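Local coordinates for protein putative surface-anchored fimbrial subunit (Corynebacterium diphtheriae, PDB 3HR6) that forms the shaft of surface-anchored pili as the major pilin, a chain of tandem Ig-like modules stabilised by isopeptide and disulfide bonds, at residues Ser145-Thr150 with Arg295-Ser300; Asn166-Val171 with Glu255-Val260; Ala190-Ala195 with Asp285-Gly290. All coordinates share one frame; numbering follows the deposited sequence.

Overall arrangement
The three contacts lie in the central part of the chain, their centres 12 to 16 Å apart, and meet around one intramolecular isopeptide bond. Lys149 of interaction 1, joined covalently to Asn271, directs NZ to OD2 of Asp191 in interaction 3 at 2.7 Å. Its CE packs on CD1 of Tyr169 in interaction 2 at 3.5 Å, and Phe256 CZ approaches Asp191 OD2 to 3.6 Å. Strands 148-152 and 166-174 are neighbours in one sheet, and Thr150 N probably bonds to Arg170 O (2.8 Å). Interactions 2 and 3, whose segments alternate, are both nested in the loop closed by interaction 1. The side chain of Asn166 lies about 7 Å from the bound calcium ion.

Interaction 1: Ser145-Thr150 with Arg295-Ser300; sequences SEPVKT and RGMPSS
Ser300 OG has two partners: it accepts from Lys149 N at 3.0 Å and donates to a water that in turn donates to Lys149 O. The contact ties the start of strand 148-152, an edge strand of a sheet in the central Ig-like region, to the segment 295-300, which carries the short strand 297-298. Chi1 of 63° sets Ser300 OG between its own N and carbonyl carbon, where Lys149 N meets it. The backbone N of Ser300 donates to Pro147 O at 2.8 Å, with an N-H...O angle of 161°. Ser299 OG touches CB of Lys149 (3.6 Å); it donates to Ser300 O and is also hydrogen-bonded to Ala273 N. Beyond CB the lysine runs extended and away from the segment 295-300, to the isopeptide bond between NZ and Asn271 and to the carboxylate of Asp191. At the other end Pro147 CD meets Met297 CG at 3.9 Å, an apolar contact. Glu146, its CG anti to the backbone N, lays its chain over the Pro298-Ser300 backbone; CG comes 3.2 Å from Pro298 O. Its carboxylate is linked to that backbone by solvent: OE2 receives two waters, one also donating to Pro298 O, the other to Ser299 O.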
loop_
_atom_site.group_PDB
_atom_site.type_symbol
_atom_site.label_atom_id
_atom_site.label_comp_id
_atom_site.label_asym_id
_atom_site.label_seq_id
_atom_site.Cartn_x
_atom_site.Cartn_y
_atom_site.Cartn_z
ATOM N N SER A 145 -8.556 7.331 -6.560
ATOM C CA SER A 145 -7.816 8.217 -5.670
ATOM C C SER A 145 -6.840 7.405 -4.859
ATOM O O SER A 145 -7.122 6.255 -4.550
ATOM C CB SER A 145 -8.777 8.901 -4.703
ATOM O OG SER A 145 -9.679 9.728 -5.417
ATOM N N GLU A 146 -5.726 8.026 -4.468
ATOM C CA GLU A 146 -4.736 7.330 -3.666
ATOM C C GLU A 146 -5.302 7.071 -2.263
ATOM O O GLU A 146 -5.594 8.044 -1.565
ATOM C CB GLU A 146 -3.497 8.218 -3.527
ATOM C CG GLU A 146 -2.415 7.680 -2.571
ATOM C CD GLU A 146 -1.258 8.646 -2.426
ATOM O OE1 GLU A 146 -1.341 9.591 -1.608
ATOM O OE2 GLU A 146 -0.314 8.477 -3.190
ATOM N N PRO A 147 -5.396 5.786 -1.854
ATOM C CA PRO A 147 -5.862 5.527 -0.479
ATOM C C PRO A 147 -4.956 6.143 0.556
ATOM O O PRO A 147 -3.738 6.319 0.335
ATOM C CB PRO A 147 -5.816 3.992 -0.355
ATOM C CG PRO A 147 -6.016 3.524 -1.833
ATOM C CD PRO A 147 -5.169 4.553 -2.595
ATOM N N VAL A 148 -5.522 6.456 1.704
ATOM C CA VAL A 148 -4.771 7.102 2.777
ATOM C C VAL A 148 -4.543 6.032 3.848
ATOM O O VAL A 148 -5.486 5.566 4.451
ATOM C CB VAL A 148 -5.559 8.275 3.365
ATOM C CG1 VAL A 148 -4.815 8.874 4.567
ATOM C CG2 VAL A 148 -5.836 9.321 2.283
ATOM N N LYS A 149 -3.283 5.667 3.992
ATOM C CA LYS A 149 -2.839 4.737 5.001
ATOM C C LYS A 149 -2.240 5.478 6.179
ATOM O O LYS A 149 -1.356 6.315 6.022
ATOM C CB LYS A 149 -1.856 3.724 4.425
ATOM C CG LYS A 149 -1.443 2.674 5.437
ATOM C CD LYS A 149 -0.589 1.604 4.881
ATOM C CE LYS A 149 -0.119 0.652 5.992
ATOM N NZ LYS A 149 0.352 -0.667 5.512
ATOM N N THR A 150 -2.678 5.129 7.369
ATOM C CA THR A 150 -2.109 5.603 8.614
ATOM C C THR A 150 -1.806 4.459 9.567
ATOM O O THR A 150 -2.306 3.345 9.410
ATOM C CB THR A 150 -3.041 6.589 9.271
ATOM O OG1 THR A 150 -4.349 5.995 9.494
ATOM C CG2 THR A 150 -3.114 7.894 8.450
ATOM N N ARG A 295 -2.167 -3.719 -12.233
ATOM C CA ARG A 295 -1.601 -2.539 -11.567
ATOM C C ARG A 295 -2.616 -2.028 -10.552
ATOM O O ARG A 295 -3.721 -1.665 -10.913
ATOM C CB ARG A 295 -1.214 -1.492 -12.617
ATOM C CG ARG A 295 -0.699 -0.135 -12.083
ATOM C CD ARG A 295 0.554 -0.282 -11.269
ATOM N NE ARG A 295 0.995 0.979 -10.654
ATOM C CZ ARG A 295 2.112 1.109 -9.925
ATOM N NH1 ARG A 295 2.925 0.065 -9.745
ATOM N NH2 ARG A 295 2.442 2.292 -9.395
ATOM N N GLY A 296 -2.255 -2.068 -9.272
ATOM C CA GLY A 296 -3.067 -1.424 -8.248
ATOM C C GLY A 296 -2.758 0.059 -8.130
ATOM O O GLY A 296 -1.762 0.572 -8.677
ATOM N N MET A 297 -3.614 0.773 -7.407
ATOM C CA MET A 297 -3.326 2.147 -7.054
ATOM C C MET A 297 -2.720 2.138 -5.643
ATOM O O MET A 297 -3.415 1.749 -4.690
ATOM C CB MET A 297 -4.599 2.973 -7.063
ATOM C CG MET A 297 -4.566 4.351 -6.490
ATOM S SD MET A 297 -3.310 5.399 -7.224
ATOM C CE MET A 297 -3.917 5.481 -8.832
ATOM N N PRO A 298 -1.460 2.534 -5.502
ATOM C CA PRO A 298 -0.855 2.530 -4.167
ATOM C C PRO A 298 -1.385 3.618 -3.265
ATOM O O PRO A 298 -1.706 4.734 -3.709
ATOM C CB PRO A 298 0.646 2.771 -4.428
ATOM C CG PRO A 298 0.711 3.347 -5.710
ATOM C CD PRO A 298 -0.496 3.006 -6.505
ATOM N N SER A 299 -1.478 3.243 -1.982
ATOM C CA SER A 299 -1.819 4.167 -0.918
ATOM C C SER A 299 -0.688 5.170 -0.656
ATOM O O SER A 299 0.468 4.987 -1.090
ATOM C CB SER A 299 -2.080 3.419 0.383
ATOM O OG SER A 299 -0.897 2.954 1.029
ATOM N N SER A 300 -0.990 6.196 0.146
ATOM C CA SER A 300 0.069 6.979 0.795
ATOM C C SER A 300 0.964 6.084 1.655
ATOM O O SER A 300 0.559 4.997 2.103
ATOM C CB SER A 300 -0.510 8.080 1.653
ATOM O OG SER A 300 -1.286 7.540 2.720
HETATM O O HOH W 1 -0.516 6.710 -5.177
HETATM O O HOH W 2 2.071 6.948 -2.254
HETATM O O HOH W 3 0.319 7.903 4.906
#

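Interaction 2: Asn166-Val171 with Glu255-Val260; sequences NVKYRV and EFEAPV
Tyr169 and Phe256 bring their rings together obliquely, with centroids 5.7 Å apart and planes inclined by 55°. Tyr169 CB sits over one face of the Phe256 ring, 4.2 Å from its centroid, in a CH-pi contact. Seen from the tyrosine, Phe256 CE1 lies at the ring edge, in plane, and the closest side-chain atoms of the pair are Tyr169 CD2 and Phe256 CZ at 3.7 Å. Val167 CG2 covers one tyrosine face, offset toward the rim, and the aliphatic end of Lys149, from the adjoining strand, packs on the same ring. Chi1 of 66° places CG of Phe256 between its backbone N and carbonyl carbon.

These side chains stand on the buried face of two antiparallel neighbours, strands 166-174 and 251-259, in a sheet of the Cna-B-like domain. Tyr169 with Phe256 and Val167 with Ala258 are the hydrogen-bonded pairs, each closed by two N-H...O bonds; Tyr169 N to Phe256 O is 2.8 Å. Farther along, Val167 CG1 packs on Val260 CG2.

The other face, of Lys168, Arg170, Glu255 and Glu257, is polar and partly exposed. Glu255 spreads its two oxygens between the basic chains in a network of long salt bridges, OE1 to Lys168 NZ and OE2 to Arg170 NE, both at 3.7 Å. Carboxylate and guanidinium planes are 79° apart, and a water at the edge of the guanidinium, in its plane, accepts from Arg170 NE and donates to Glu255 OE2 at 2.6 Å. A second water, weakly held by Lys168 NZ, donates to Glu257 OE2. Toward the calcium site, Asn166 OD1 comes 3.2 Å from Pro259 CA.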
loop_
_atom_site.group_PDB
_atom_site.type_symbol
_atom_site.label_atom_id
_atom_site.label_comp_id
_atom_site.label_asym_id
_atom_site.label_seq_id
_atom_site.Cartn_x
_atom_site.Cartn_y
_atom_site.Cartn_z
ATOM N N ASN A 166 1.903 -4.598 19.296
ATOM C CA ASN A 166 1.206 -4.551 18.040
ATOM C C ASN A 166 1.080 -3.144 17.470
ATOM O O ASN A 166 0.931 -2.166 18.185
ATOM C CB ASN A 166 -0.185 -5.124 18.195
ATOM C CG ASN A 166 -0.177 -6.542 18.693
ATOM O OD1 ASN A 166 0.495 -7.413 18.147
ATOM N ND2 ASN A 166 -0.907 -6.785 19.778
ATOM N N VAL A 167 1.155 -3.096 16.146
ATOM C CA VAL A 167 0.831 -1.918 15.366
ATOM C C VAL A 167 -0.566 -2.106 14.830
ATOM O O VAL A 167 -1.028 -3.235 14.643
ATOM C CB VAL A 167 1.855 -1.683 14.227
ATOM C CG1 VAL A 167 1.937 -2.902 13.197
ATOM C CG2 VAL A 167 1.609 -0.314 13.494
ATOM N N LYS A 168 -1.219 -0.999 14.548
ATOM C CA LYS A 168 -2.499 -0.999 13.850
ATOM C C LYS A 168 -2.374 -0.095 12.636
ATOM O O LYS A 168 -1.769 0.963 12.702
ATOM C CB LYS A 168 -3.591 -0.490 14.770
ATOM C CG LYS A 168 -4.985 -0.413 14.151
ATOM C CD LYS A 168 -6.011 -0.245 15.250
ATOM C CE LYS A 168 -7.332 0.113 14.751
ATOM N NZ LYS A 168 -8.280 0.321 15.888
ATOM N N TYR A 169 -2.895 -0.555 11.511
ATOM C CA TYR A 169 -2.969 0.242 10.302
ATOM C C TYR A 169 -4.395 0.463 9.887
ATOM O O TYR A 169 -5.259 -0.354 10.128
ATOM C CB TYR A 169 -2.226 -0.412 9.174
ATOM C CG TYR A 169 -0.755 -0.471 9.342
ATOM C CD1 TYR A 169 -0.002 0.686 9.458
ATOM C CD2 TYR A 169 -0.104 -1.673 9.402
ATOM C CE1 TYR A 169 1.411 0.609 9.619
ATOM C CE2 TYR A 169 1.253 -1.761 9.533
ATOM C CZ TYR A 169 1.999 -0.610 9.663
ATOM O OH TYR A 169 3.351 -0.809 9.824
ATOM N N ARG A 170 -4.619 1.595 9.256
ATOM C CA ARG A 170 -5.919 2.020 8.758
ATOM C C ARG A 170 -5.700 2.485 7.327
ATOM O O ARG A 170 -4.836 3.329 7.055
ATOM C CB ARG A 170 -6.465 3.157 9.592
ATOM C CG ARG A 170 -7.771 3.681 9.128
ATOM C CD ARG A 170 -8.118 4.912 9.893
ATOM N NE ARG A 170 -9.495 5.316 9.694
ATOM C CZ ARG A 170 -9.931 6.135 8.748
ATOM N NH1 ARG A 170 -9.093 6.674 7.866
ATOM N NH2 ARG A 170 -11.245 6.434 8.692
ATOM N N VAL A 171 -6.459 1.894 6.417
ATOM C CA VAL A 171 -6.400 2.192 5.001
ATOM C C VAL A 171 -7.764 2.669 4.532
ATOM O O VAL A 171 -8.767 1.898 4.535
ATOM C CB VAL A 171 -5.988 0.964 4.143
ATOM C CG1 VAL A 171 -5.986 1.349 2.606
ATOM C CG2 VAL A 171 -4.638 0.433 4.567
ATOM N N GLU A 255 -9.123 -1.785 8.602
ATOM C CA GLU A 255 -8.199 -1.683 9.715
ATOM C C GLU A 255 -7.731 -3.029 10.150
ATOM O O GLU A 255 -8.461 -3.989 10.069
ATOM C CB GLU A 255 -8.825 -0.978 10.904
ATOM C CG GLU A 255 -9.070 0.477 10.621
ATOM C CD GLU A 255 -9.526 1.223 11.874
ATOM O OE1 GLU A 255 -10.199 0.623 12.745
ATOM O OE2 GLU A 255 -9.175 2.412 11.989
ATOM N N PHE A 256 -6.475 -3.103 10.576
ATOM C CA PHE A 256 -5.956 -4.334 11.139
ATOM C C PHE A 256 -4.793 -4.073 12.081
ATOM O O PHE A 256 -4.142 -3.029 12.013
ATOM C CB PHE A 256 -5.550 -5.292 10.003
ATOM C CG PHE A 256 -4.403 -4.821 9.161
ATOM C CD1 PHE A 256 -3.109 -5.236 9.397
ATOM C CD2 PHE A 256 -4.634 -3.950 8.077
ATOM C CE1 PHE A 256 -2.061 -4.778 8.576
ATOM C CE2 PHE A 256 -3.584 -3.482 7.274
ATOM C CZ PHE A 256 -2.313 -3.927 7.511
ATOM N N GLU A 257 -4.560 -5.064 12.935
ATOM C CA GLU A 257 -3.416 -5.070 13.824
ATOM C C GLU A 257 -2.457 -6.207 13.431
ATOM O O GLU A 257 -2.874 -7.236 12.900
ATOM C CB GLU A 257 -3.830 -5.237 15.275
ATOM C CG GLU A 257 -4.613 -4.095 15.838
ATOM C CD GLU A 257 -4.803 -4.195 17.349
ATOM O OE1 GLU A 257 -3.973 -4.848 18.015
ATOM O OE2 GLU A 257 -5.779 -3.617 17.870
ATOM N N ALA A 258 -1.174 -5.980 13.675
ATOM C CA ALA A 258 -0.195 -7.055 13.546
ATOM C C ALA A 258 0.926 -6.872 14.547
ATOM O O ALA A 258 1.234 -5.744 14.921
ATOM C CB ALA A 258 0.370 -7.075 12.144
ATOM N N PRO A 259 1.555 -7.986 14.952
ATOM C CA PRO A 259 2.665 -7.868 15.899
ATOM C C PRO A 259 3.954 -7.349 15.264
ATOM O O PRO A 259 4.358 -7.765 14.172
ATOM C CB PRO A 259 2.809 -9.280 16.452
ATOM C CG PRO A 259 2.215 -10.155 15.524
ATOM C CD PRO A 259 1.132 -9.374 14.783
ATOM N N VAL A 260 4.585 -6.411 15.939
ATOM C CA VAL A 260 5.904 -5.958 15.496
ATOM C C VAL A 260 6.901 -6.957 16.076
ATOM O O VAL A 260 7.121 -6.948 17.275
ATOM C CB VAL A 260 6.209 -4.500 15.935
ATOM C CG1 VAL A 260 7.567 -4.069 15.461
ATOM C CG2 VAL A 260 5.167 -3.514 15.380
HETATM O O HOH W 4 -8.186 -2.809 16.786
HETATM O O HOH W 5 -11.207 3.928 11.571
#

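Interaction 3: Ala190-Ala195 with Asp285-Gly290; sequences ADKLPA and DPEESG
Lys192 NZ and Asp285 OD2 form a salt bridge at 2.8 Å, the ammonium reaching the oxygen on its syn side, 16° out of the carboxylate plane. The lysine methylenes take part as well: CD lies 3.4 Å from Asp285 OD1, so the chain passes by the carboxylate rather than touching it with the nitrogen alone. Lys192 holds CG anti to its backbone N (chi1 -173°); the chain beyond CG is extended and so spans the distance to Asp285. Beside this polar pair, Ala190 CB packs against CG of the Pro286 ring at 3.8 Å, an apolar contact between the strand and the loop; Trp274 of strand 268-276 also touches this proline.

Waters extend the link. One accepts from Lys192 NZ and donates to Glu287 O; another accepts from Lys192 N at 2.8 Å and lies within bonding distance of Glu287 OE2. Glu287 itself touches Lys192 only loosely, OE1 standing 4.0 Å from CD. Its carboxylate is held chiefly by a salt bridge from OE1 to Arg229, whose guanidinium also bonds to the carbonyls of Lys192 and Leu193. The arginine thereby positions the acid and the end of strand 187-192 together, and its charge would probably help to offset that of the glutamate.

Behind the first shell, the loop fixes the aspartate. While OD2 takes the lysine, Asp285 OD1 accepts Glu287 N at 2.8 Å, the donor lying 45° out of the carboxylate plane. Asp285 O receives Glu288 N at 3.1 Å. The arrangement is an Asx turn superposed on a type I beta turn from Asp285 to Glu288, here bound to the end of strand 187-192 in the Cna-B-like domain.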
loop_
_atom_site.group_PDB
_atom_site.type_symbol
_atom_site.label_atom_id
_atom_site.label_comp_id
_atom_site.label_asym_id
_atom_site.label_seq_id
_atom_site.Cartn_x
_atom_site.Cartn_y
_atom_site.Cartn_z
ATOM N N ALA A 190 -5.313 -4.627 -0.996
ATOM C CA ALA A 190 -4.283 -5.559 -0.564
ATOM C C ALA A 190 -3.144 -4.825 0.059
ATOM O O ALA A 190 -2.832 -3.692 -0.307
ATOM C CB ALA A 190 -3.728 -6.388 -1.737
ATOM N N ASP A 191 -2.524 -5.498 1.018
ATOM C CA ASP A 191 -1.431 -4.856 1.768
ATOM C C ASP A 191 -0.388 -5.899 2.014
ATOM O O ASP A 191 -0.663 -6.906 2.677
ATOM C CB ASP A 191 -1.988 -4.267 3.078
ATOM C CG ASP A 191 -0.977 -3.415 3.830
ATOM O OD1 ASP A 191 0.239 -3.778 3.819
ATOM O OD2 ASP A 191 -1.397 -2.405 4.385
ATOM N N LYS A 192 0.808 -5.708 1.450
ATOM C CA LYS A 192 1.908 -6.639 1.671
ATOM C C LYS A 192 2.653 -6.073 2.847
ATOM O O LYS A 192 3.393 -5.079 2.714
ATOM C CB LYS A 192 2.817 -6.786 0.437
ATOM C CG LYS A 192 3.892 -7.859 0.528
ATOM C CD LYS A 192 4.617 -7.899 -0.855
ATOM C CE LYS A 192 5.592 -9.012 -1.005
ATOM N NZ LYS A 192 6.213 -8.892 -2.341
ATOM N N LEU A 193 2.390 -6.646 4.008
ATOM C CA LEU A 193 2.935 -6.139 5.235
ATOM C C LEU A 193 4.462 -6.150 5.152
ATOM O O LEU A 193 5.030 -7.054 4.578
ATOM C CB LEU A 193 2.488 -6.975 6.427
ATOM C CG LEU A 193 1.053 -6.763 6.991
ATOM C CD1 LEU A 193 -0.019 -7.067 5.971
ATOM C CD2 LEU A 193 0.842 -7.610 8.226
ATOM N N PRO A 194 5.094 -5.171 5.819
ATOM C CA PRO A 194 6.550 -5.305 5.916
ATOM C C PRO A 194 6.985 -6.584 6.632
ATOM O O PRO A 194 6.260 -7.122 7.469
ATOM C CB PRO A 194 6.975 -4.058 6.699
ATOM C CG PRO A 194 5.809 -3.631 7.452
ATOM C CD PRO A 194 4.560 -4.100 6.664
ATOM N N ALA A 195 8.185 -7.075 6.339
ATOM C CA ALA A 195 8.634 -8.338 6.892
ATOM C C ALA A 195 8.781 -8.383 8.383
ATOM O O ALA A 195 8.757 -9.450 8.943
ATOM C CB ALA A 195 9.956 -8.768 6.263
ATOM N N ASP A 285 -0.091 -10.235 -5.671
ATOM C CA ASP A 285 0.925 -9.492 -4.973
ATOM C C ASP A 285 0.897 -8.061 -5.530
ATOM O O ASP A 285 1.274 -7.861 -6.699
ATOM C CB ASP A 285 2.319 -10.109 -5.192
ATOM C CG ASP A 285 3.430 -9.329 -4.442
ATOM O OD1 ASP A 285 3.144 -8.249 -3.903
ATOM O OD2 ASP A 285 4.573 -9.831 -4.362
ATOM N N PRO A 286 0.401 -7.085 -4.729
ATOM C CA PRO A 286 0.280 -5.726 -5.204
ATOM C C PRO A 286 1.626 -5.068 -5.481
ATOM O O PRO A 286 1.666 -4.029 -6.157
ATOM C CB PRO A 286 -0.438 -5.011 -4.054
ATOM C CG PRO A 286 -0.140 -5.803 -2.853
ATOM C CD PRO A 286 0.053 -7.205 -3.300
ATOM N N GLU A 287 2.701 -5.656 -4.966
ATOM C CA GLU A 287 4.047 -5.120 -5.196
ATOM C C GLU A 287 4.828 -6.037 -6.144
ATOM O O GLU A 287 6.046 -6.169 -6.029
ATOM C CB GLU A 287 4.751 -4.827 -3.845
ATOM C CG GLU A 287 3.849 -3.961 -2.889
ATOM C CD GLU A 287 4.527 -3.512 -1.588
ATOM O OE1 GLU A 287 5.622 -4.049 -1.311
ATOM O OE2 GLU A 287 3.953 -2.643 -0.882
ATOM N N GLU A 288 4.101 -6.675 -7.070
ATOM C CA GLU A 288 4.674 -7.420 -8.196
ATOM C C GLU A 288 4.915 -6.457 -9.383
ATOM O O GLU A 288 4.377 -5.338 -9.421
ATOM C CB GLU A 288 3.689 -8.522 -8.569
ATOM C CG GLU A 288 4.117 -9.589 -9.568
ATOM C CD GLU A 288 3.008 -9.907 -10.572
ATOM O OE1 GLU A 288 1.822 -9.555 -10.323
ATOM O OE2 GLU A 288 3.304 -10.484 -11.627
ATOM N N SER A 289 5.635 -6.935 -10.394
ATOM C CA SER A 289 6.499 -6.103 -11.247
ATOM C C SER A 289 6.149 -5.989 -12.745
ATOM O O SER A 289 5.726 -4.924 -13.196
ATOM C CB SER A 289 7.904 -6.681 -11.133
ATOM O OG SER A 289 7.792 -8.088 -11.219
ATOM N N GLY A 290 6.352 -7.073 -13.500
ATOM C CA GLY A 290 6.325 -7.065 -14.977
ATOM C C GLY A 290 5.184 -6.378 -15.735
ATOM O O GLY A 290 4.221 -5.860 -15.155
HETATM O O HOH W 6 3.921 -2.469 2.192
HETATM O O HOH W 7 1.463 -3.419 -0.014
HETATM O O HOH W 8 7.717 -6.804 -3.380
#